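Local coordinates for protein caltubin, EF-hand (Lymnaea stagnalis, PDB 6VAN) that probably binds calcium through EF-hand loops, four of which hold strontium ions in this crystal, at residues D21-T25 with N57-F62; S93-E97 with G131-L135. All coordinates share one frame; numbering follows the deposited sequence.

Overall arrangement
Interactions 1 and 2 are two versions of one element, the short two-stranded antiparallel ribbon that couples a pair of EF-hand loops. Interaction 1 (21-25 with 57-62) joins the first and second loops. Interaction 2 (93-97 with 131-135) joins the third and fourth, within the EF-hand domain pair of the second half. They follow each other along the chain. Their centres are 32 Å apart and lie on opposite sides of the chain's centre. The nearest atoms are about 20 Å apart, so the two ribbons do not touch. In each, both segments supply a backbone carbonyl, each to its own strontium ion: Q23 and A59 in the first, F94 and K132 in the second.

Interaction 1: D21-T25 with N57-F62; sequences DGQST and NGAIDF. With SR (strontium ion), chain D; SR (strontium ion), chain C.
S24 and I60 pair in the short antiparallel ribbon that couples the first two EF-hand loops. S24 N donates to I60 O at 2.8 Å. I60 N donates back to S24 O at 2.9 Å. Beyond the non-hydrogen-bonded pair Q23 and D61, F62 N donates to G22 O at 2.8 Å. The side chains of S24 and I60 lie on one face of the ribbon, against F12 of helix 5-15 and V29 of helix 26-34. S24 OG is hydrogen-bonded to L16.

Q23 and D61 lie on the other face. Both have CG beside the backbone N (chi1 -61° and -60°), and the two side chains run alongside each other. As modelled, Q23 NE2 donates to the syn lone pair of D61 OD1 at 2.7 Å, in a bent bond with an N-H...O angle of 132°. NE2 is also 2.8 Å from N57 ND2, a second donor, so the exact placing of this amide, and with it the bond, is doubtful. N57 ND2 donates to D61 OD1 as well, at 3.2 Å, with OD1 close to its amide plane.

As is usual in EF-hands, each loop gives a backbone carbonyl to its metal. Q23 O binds one strontium at 2.4 Å. Both carboxylate oxygens of D21 bind it too, with D17 and E28. D21 OD1 also accepts from Q23 N, an Asx turn. A59 O binds the second strontium at 2.4 Å, together with N57 OD1, D61 OD2, D53, N55 and E65.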
loop_
_atom_site.group_PDB
_atom_site.type_symbol
_atom_site.label_atom_id
_atom_site.label_comp_id
_atom_site.label_asym_id
_atom_site.label_seq_id
_atom_site.Cartn_x
_atom_site.Cartn_y
_atom_site.Cartn_z
ATOM N N ASP A 21 14.946 -8.579 -11.922
ATOM C CA ASP A 21 15.165 -8.306 -13.370
ATOM C C ASP A 21 14.965 -6.807 -13.645
ATOM O O ASP A 21 15.212 -6.378 -14.779
ATOM C CB ASP A 21 14.292 -9.211 -14.256
ATOM C CG ASP A 21 12.814 -9.154 -13.936
ATOM O OD1 ASP A 21 12.265 -8.022 -13.886
ATOM O OD2 ASP A 21 12.209 -10.256 -13.692
ATOM N N GLY A 22 14.514 -6.048 -12.639
ATOM C CA GLY A 22 14.343 -4.583 -12.712
ATOM C C GLY A 22 12.898 -4.176 -12.964
ATOM O O GLY A 22 12.607 -2.968 -12.924
ATOM N N GLN A 23 12.015 -5.139 -13.254
ATOM C CA GLN A 23 10.585 -4.893 -13.559
ATOM C C GLN A 23 9.685 -5.692 -12.609
ATOM O O GLN A 23 10.022 -6.881 -12.277
ATOM C CB GLN A 23 10.252 -5.313 -14.994
ATOM C CG GLN A 23 11.031 -4.551 -16.056
ATOM C CD GLN A 23 10.283 -4.511 -17.364
ATOM O OE1 GLN A 23 9.624 -5.468 -17.752
ATOM N NE2 GLN A 23 10.373 -3.386 -18.055
ATOM N N SER A 24 8.596 -5.061 -12.177
ATOM C CA SER A 24 7.450 -5.727 -11.520
ATOM C C SER A 24 6.321 -5.782 -12.541
ATOM O O SER A 24 5.739 -4.738 -12.883
ATOM C CB SER A 24 7.053 -5.058 -10.240
ATOM O OG SER A 24 6.190 -5.908 -9.491
ATOM N N THR A 25 6.155 -6.980 -13.120
ATOM C CA THR A 25 5.111 -7.295 -14.109
ATOM C C THR A 25 3.821 -7.636 -13.363
ATOM O O THR A 25 3.861 -7.789 -12.124
ATOM C CB THR A 25 5.541 -8.445 -15.035
ATOM O OG1 THR A 25 5.741 -9.619 -14.249
ATOM C CG2 THR A 25 6.811 -8.136 -15.798
ATOM N N ASN A 57 5.193 0.822 -20.410
ATOM C CA ASN A 57 5.593 -0.555 -20.810
ATOM C C ASN A 57 4.769 -1.605 -20.035
ATOM O O ASN A 57 5.135 -2.793 -20.075
ATOM C CB ASN A 57 7.106 -0.764 -20.662
ATOM C CG ASN A 57 7.563 -0.796 -19.225
ATOM O OD1 ASN A 57 6.793 -0.417 -18.318
ATOM N ND2 ASN A 57 8.780 -1.258 -18.982
ATOM N N GLY A 58 3.741 -1.166 -19.289
ATOM C CA GLY A 58 2.794 -2.028 -18.554
ATOM C C GLY A 58 3.396 -2.664 -17.308
ATOM O O GLY A 58 2.758 -3.546 -16.730
ATOM N N ALA A 59 4.576 -2.212 -16.869
ATOM C CA ALA A 59 5.324 -2.789 -15.735
ATOM C C ALA A 59 5.841 -1.644 -14.857
ATOM O O ALA A 59 5.951 -0.499 -15.372
ATOM C CB ALA A 59 6.455 -3.641 -16.230
ATOM N N ILE A 60 6.073 -1.917 -13.579
ATOM C CA ILE A 60 6.763 -0.928 -12.700
ATOM C C ILE A 60 8.259 -1.210 -12.802
ATOM O O ILE A 60 8.680 -2.282 -12.414
ATOM C CB ILE A 60 6.286 -0.974 -11.235
ATOM C CG1 ILE A 60 4.766 -0.763 -11.115
ATOM C CG2 ILE A 60 7.066 0.042 -10.406
ATOM C CD1 ILE A 60 4.208 -1.009 -9.737
ATOM N N ASP A 61 9.011 -0.236 -13.320
ATOM C CA ASP A 61 10.471 -0.341 -13.501
ATOM C C ASP A 61 11.132 0.217 -12.242
ATOM O O ASP A 61 10.785 1.337 -11.864
ATOM C CB ASP A 61 10.855 0.389 -14.772
ATOM C CG ASP A 61 10.164 -0.219 -15.982
ATOM O OD1 ASP A 61 10.582 -1.317 -16.381
ATOM O OD2 ASP A 61 9.298 0.443 -16.535
ATOM N N PHE A 62 12.056 -0.510 -11.627
ATOM C CA PHE A 62 12.796 0.031 -10.461
ATOM C C PHE A 62 13.376 1.392 -10.853
ATOM O O PHE A 62 13.176 2.361 -10.149
ATOM C CB PHE A 62 13.884 -0.911 -9.968
ATOM C CG PHE A 62 14.629 -0.342 -8.796
ATOM C CD1 PHE A 62 14.027 -0.279 -7.549
ATOM C CD2 PHE A 62 15.890 0.199 -8.948
ATOM C CE1 PHE A 62 14.692 0.299 -6.477
ATOM C CE2 PHE A 62 16.552 0.776 -7.871
ATOM C CZ PHE A 62 15.956 0.804 -6.638
HETATM SR SR SR D . 7.068 1.165 -16.681
HETATM SR SR SR C . 10.177 -9.210 -12.619
HETATM O O HOH W 1 13.168 -2.079 -15.914
HETATM O O HOH W 2 9.724 -9.177 -15.224
#

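Interaction 2: S93-E97 with G131-L135; sequences SFVTE and GKLSL. With SR (strontium ion), chain E; SR (strontium ion), chain F.
K132 lies over one face of the F94 ring. Its CE sits above the ring centre, 3.6 Å from the centroid and 9° off the ring normal, a CH-pi contact. NZ follows at 4.0 Å from the same centroid and makes a cation-pi contact. Two torsions set this up. K132 CG stands between its backbone N and carbonyl carbon (chi1 67°), and beyond it the chain is extended, laying CD, CE and NZ across the aromatic. F94 has CG anti to its carbonyl carbon, which turns the ring to the lysine and puts L133 O near its edge. A serine in place of F94 would probably leave the K132 chain without its flat support and free to swing, and its ammonium without an aromatic partner.

The backbones form the antiparallel ribbon that joins the third and fourth EF-hand loops. V95 and L133 are the hydrogen-bonded pair: V95 N donates to L133 O at 2.9 Å, and L133 N to V95 O at 2.8 Å. E97 N adds a bond to G131 O at 3.1 Å. Each segment also gives a carbonyl to a strontium ion. F94 O binds one at 2.4 Å, with D88, N90, D92 and E99. K132 O binds the other at 2.5 Å, with D126, N128, D130 and E137.

V95 and L133 share the face away from T96 and K132. There V95 CG2 meets L133 CB at 3.6 Å. F84 of helix 77-87 packs on V95, and M123 packs on L133. T96 and S134 are N-caps, their side chains each bonding a backbone N of the helix that follows. A water bridges the segments beside the ribbon, donating to S93 O and accepting from L135 N.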
loop_
_atom_site.group_PDB
_atom_site.type_symbol
_atom_site.label_atom_id
_atom_site.label_comp_id
_atom_site.label_asym_id
_atom_site.label_seq_id
_atom_site.Cartn_x
_atom_site.Cartn_y
_atom_site.Cartn_z
ATOM N N SER A 93 -16.171 1.064 1.467
ATOM C CA SER A 93 -15.691 2.473 1.583
ATOM C C SER A 93 -15.402 2.857 3.047
ATOM O O SER A 93 -15.277 4.039 3.375
ATOM C CB SER A 93 -16.607 3.461 0.897
ATOM O OG SER A 93 -16.400 3.388 -0.508
ATOM N N PHE A 94 -15.161 1.871 3.896
ATOM C CA PHE A 94 -14.605 2.069 5.255
ATOM C C PHE A 94 -13.524 1.033 5.477
ATOM O O PHE A 94 -13.636 -0.047 4.926
ATOM C CB PHE A 94 -15.651 1.886 6.356
ATOM C CG PHE A 94 -16.806 2.841 6.293
ATOM C CD1 PHE A 94 -16.655 4.144 6.736
ATOM C CD2 PHE A 94 -18.031 2.437 5.774
ATOM C CE1 PHE A 94 -17.718 5.036 6.690
ATOM C CE2 PHE A 94 -19.096 3.332 5.719
ATOM C CZ PHE A 94 -18.934 4.623 6.174
ATOM N N VAL A 95 -12.483 1.400 6.225
ATOM C CA VAL A 95 -11.481 0.404 6.692
ATOM C C VAL A 95 -11.737 0.191 8.173
ATOM O O VAL A 95 -11.558 1.121 8.951
ATOM C CB VAL A 95 -10.028 0.802 6.347
ATOM C CG1 VAL A 95 -9.823 0.757 4.838
ATOM C CG2 VAL A 95 -9.587 2.157 6.904
ATOM N N THR A 96 -12.157 -1.008 8.542
ATOM C CA THR A 96 -12.431 -1.315 9.950
ATOM C C THR A 96 -11.137 -1.632 10.693
ATOM O O THR A 96 -10.130 -2.011 10.087
ATOM C CB THR A 96 -13.358 -2.515 10.103
ATOM O OG1 THR A 96 -12.696 -3.650 9.590
ATOM C CG2 THR A 96 -14.674 -2.368 9.387
ATOM N N GLU A 97 -11.205 -1.566 11.997
ATOM C CA GLU A 97 -10.085 -1.997 12.821
ATOM C C GLU A 97 -9.686 -3.399 12.389
ATOM O O GLU A 97 -8.505 -3.635 12.186
ATOM C CB GLU A 97 -10.483 -1.944 14.284
ATOM C CG GLU A 97 -9.365 -2.324 15.212
ATOM C CD GLU A 97 -9.711 -2.126 16.666
ATOM O OE1 GLU A 97 -9.962 -0.974 17.049
ATOM O OE2 GLU A 97 -9.709 -3.120 17.393
ATOM N N GLY A 131 -15.296 2.697 15.063
ATOM C CA GLY A 131 -14.461 1.498 14.894
ATOM C C GLY A 131 -14.008 1.313 13.452
ATOM O O GLY A 131 -13.547 0.234 13.088
ATOM N N LYS A 132 -14.078 2.355 12.648
ATOM C CA LYS A 132 -13.656 2.255 11.238
ATOM C C LYS A 132 -13.308 3.649 10.739
ATOM O O LYS A 132 -13.756 4.662 11.337
ATOM C CB LYS A 132 -14.749 1.595 10.406
ATOM C CG LYS A 132 -16.016 2.408 10.268
ATOM C CD LYS A 132 -17.199 1.612 9.755
ATOM C CE LYS A 132 -18.432 2.471 9.578
ATOM N NZ LYS A 132 -19.599 1.655 9.150
ATOM N N LEU A 133 -12.513 3.686 9.683
ATOM C CA LEU A 133 -12.099 4.976 9.071
ATOM C C LEU A 133 -12.759 5.155 7.713
ATOM O O LEU A 133 -12.713 4.256 6.880
ATOM C CB LEU A 133 -10.589 5.022 8.904
ATOM C CG LEU A 133 -9.764 4.801 10.170
ATOM C CD1 LEU A 133 -8.282 4.861 9.853
ATOM C CD2 LEU A 133 -10.128 5.756 11.294
ATOM N N SER A 134 -13.281 6.352 7.500
ATOM C CA SER A 134 -13.619 6.840 6.153
ATOM C C SER A 134 -12.343 7.277 5.455
ATOM O O SER A 134 -11.296 7.454 6.130
ATOM C CB SER A 134 -14.549 7.996 6.259
ATOM O OG SER A 134 -13.897 9.058 6.905
ATOM N N LEU A 135 -12.410 7.571 4.159
ATOM C CA LEU A 135 -11.242 8.125 3.461
ATOM C C LEU A 135 -10.825 9.416 4.152
ATOM O O LEU A 135 -9.618 9.689 4.288
ATOM C CB LEU A 135 -11.566 8.364 1.989
ATOM C CG LEU A 135 -10.469 9.032 1.179
ATOM C CD1 LEU A 135 -9.189 8.199 1.114
ATOM C CD2 LEU A 135 -10.985 9.351 -0.207
HETATM SR SR SR E . -14.431 -2.315 4.597
HETATM SR SR SR F . -15.029 6.689 11.878
HETATM O O HOH W 3 -14.741 6.589 2.754
HETATM O O HOH W 4 -15.926 -2.871 6.472
HETATM O O HOH W 5 -16.713 6.161 10.077
HETATM O O HOH W 6 -16.562 8.644 10.451
#